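Long-range contact in type II secretion system protein C (Vibrio cholerae, PDB 2I6V), which probably takes part, through a periplasmic PDZ domain in this fragment, in the type II secretion of cholera toxin across the outer membrane: residues Gly20-Pro25 with Leu37-Ala43. Residues are numbered along the deposited sequence.
Sequences GYRVSP and LQDGDMA
PDZ domains commonly carry an L-x-x-G-D sequence, in which a tight turn feeds a chain into a beta strand; here it reads Leu37-Gln38-Asp39-Gly40-Asp41 and is fastened to the extended segment Gly20-Pro25. Leu37 turns its CB toward that segment and sets CD1 4.2 Å from Val23 CG1. Gln38 opens a type II turn, closed by a hydrogen bond from Asp41 N to Gln38 O (3.0 Å) and braced by another from Gln38 N to Asp41 OD2 (2.9 Å). Asp39 (chi1 t) forms a bidentate salt bridge with the side chain of Arg22, trans from chi1 to chi3 with chi4 at -77°: NH1 to OD1 and NH2 to OD2 are both 2.9 Å. A water links Asp39 OD1 (3.0 Å) to Ser24 OG (2.7 Å). Gly40, at phi/psi 87/-2, fills the turn position that calls for glycine, and its N donates a hydrogen bond to Val23 O (2.8 Å). Asp41 O accepts one from Val23 N (2.8 Å). Met42 and Ala43 pair antiparallel with strand 20-25. Met42 (m, m, m) opposes Arg22 in a non-hydrogen-bonded pair, CA atoms 4.8 Å apart, and curls its SD to 4.0 Å from Arg22 CA. Ala43 and Tyr21 form a hydrogen-bonded pair, CA atoms 5.0 Å apart, Ala43 N donating to Tyr21 O (2.7 Å) and Tyr21 N to Ala43 O (3.0 Å); Ala43 CB also lies 4.0 Å from Val23 CG2. Strand 17-25 is also hydrogen-bonded to strand 7-14 (Arg22 with Ser10), so it lies between 7-14 and 42-46; Phe32 of helix 29-34 covers Val23 and Leu37, and strand 69-76 flanks the turn, its Arg76 salt-bridged to Asp41.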
# COMPACT_ATOMS: atom_id res chain seq x y z
N GLY A 20 4.91 0.99 -9.45
CA GLY A 20 3.86 0.86 -8.43
C GLY A 20 3.90 -0.56 -7.90
O GLY A 20 4.79 -1.33 -8.26
N TYR A 21 2.94 -0.90 -7.04
CA TYR A 21 2.87 -2.24 -6.44
C TYR A 21 1.50 -2.88 -6.63
O TYR A 21 0.47 -2.28 -6.30
CB TYR A 21 3.24 -2.21 -4.95
CG TYR A 21 4.65 -1.73 -4.75
CD1 TYR A 21 5.69 -2.63 -4.56
CD2 TYR A 21 4.94 -0.38 -4.80
CE1 TYR A 21 6.99 -2.18 -4.41
CE2 TYR A 21 6.24 0.09 -4.64
CZ TYR A 21 7.26 -0.83 -4.45
OH TYR A 21 8.55 -0.36 -4.30
N ARG A 22 1.48 -4.09 -7.18
CA ARG A 22 0.25 -4.85 -7.28
C ARG A 22 -0.18 -5.28 -5.89
O ARG A 22 0.62 -5.80 -5.11
CB ARG A 22 0.44 -6.10 -8.12
CG ARG A 22 -0.86 -6.77 -8.52
CD ARG A 22 -0.60 -8.18 -9.06
NE ARG A 22 -1.83 -8.84 -9.50
CZ ARG A 22 -2.73 -9.39 -8.69
NH1 ARG A 22 -2.55 -9.35 -7.36
NH2 ARG A 22 -3.82 -9.97 -9.20
N VAL A 23 -1.46 -5.08 -5.60
CA VAL A 23 -2.04 -5.48 -4.33
C VAL A 23 -2.60 -6.90 -4.38
O VAL A 23 -3.34 -7.26 -5.31
CB VAL A 23 -3.21 -4.53 -3.99
CG1 VAL A 23 -4.10 -5.10 -2.90
CG2 VAL A 23 -2.70 -3.13 -3.62
N SER A 24 -2.26 -7.70 -3.36
CA SER A 24 -2.83 -9.03 -3.15
C SER A 24 -3.37 -9.09 -1.72
O SER A 24 -2.97 -8.30 -0.88
CB SER A 24 -1.78 -10.14 -3.33
OG SER A 24 -1.31 -10.20 -4.68
N PRO A 25 -4.28 -10.02 -1.45
CA PRO A 25 -4.81 -10.13 -0.09
C PRO A 25 -3.72 -10.34 0.96
O PRO A 25 -2.75 -11.06 0.73
CB PRO A 25 -5.73 -11.36 -0.18
CG PRO A 25 -6.15 -11.39 -1.63
CD PRO A 25 -4.88 -11.01 -2.37
N LEU A 37 -10.01 -3.05 -0.19
CA LEU A 37 -9.05 -3.39 -1.24
C LEU A 37 -9.58 -4.53 -2.10
O LEU A 37 -10.46 -5.29 -1.68
CB LEU A 37 -7.71 -3.81 -0.63
CG LEU A 37 -6.83 -2.68 -0.10
CD1 LEU A 37 -5.60 -3.26 0.59
CD2 LEU A 37 -6.42 -1.77 -1.25
N GLN A 38 -9.04 -4.63 -3.31
CA GLN A 38 -9.38 -5.72 -4.22
C GLN A 38 -8.10 -6.25 -4.82
O GLN A 38 -7.17 -5.48 -5.11
CB GLN A 38 -10.33 -5.23 -5.31
CG GLN A 38 -11.67 -4.79 -4.75
CD GLN A 38 -12.68 -4.41 -5.83
OE1 GLN A 38 -12.40 -4.54 -7.02
NE2 GLN A 38 -13.85 -3.94 -5.41
N ASP A 39 -8.03 -7.57 -4.98
CA ASP A 39 -6.87 -8.20 -5.59
C ASP A 39 -6.62 -7.54 -6.95
O ASP A 39 -7.56 -7.30 -7.72
CB ASP A 39 -7.10 -9.70 -5.79
CG ASP A 39 -5.91 -10.38 -6.43
OD1 ASP A 39 -4.83 -10.36 -5.81
OD2 ASP A 39 -6.04 -10.91 -7.56
N GLY A 40 -5.36 -7.23 -7.24
CA GLY A 40 -5.01 -6.59 -8.50
C GLY A 40 -5.09 -5.06 -8.53
O GLY A 40 -4.78 -4.44 -9.54
N ASP A 41 -5.52 -4.45 -7.43
CA ASP A 41 -5.43 -2.99 -7.31
C ASP A 41 -3.97 -2.59 -7.47
O ASP A 41 -3.07 -3.36 -7.13
CB ASP A 41 -5.88 -2.53 -5.93
CG ASP A 41 -7.38 -2.48 -5.77
OD1 ASP A 41 -8.10 -2.60 -6.78
OD2 ASP A 41 -7.82 -2.31 -4.61
N MET A 42 -3.73 -1.39 -7.98
CA MET A 42 -2.35 -0.88 -8.09
C MET A 42 -2.06 0.17 -7.04
O MET A 42 -2.63 1.26 -7.08
CB MET A 42 -2.09 -0.29 -9.48
CG MET A 42 -1.81 -1.34 -10.55
SD MET A 42 -0.27 -2.23 -10.21
CE MET A 42 0.88 -0.85 -10.20
N ALA A 43 -1.17 -0.14 -6.11
CA ALA A 43 -0.84 0.81 -5.04
C ALA A 43 0.22 1.77 -5.54
O ALA A 43 1.24 1.36 -6.09
CB ALA A 43 -0.33 0.07 -3.83
O HOH W 1 -2.56 -12.31 -5.79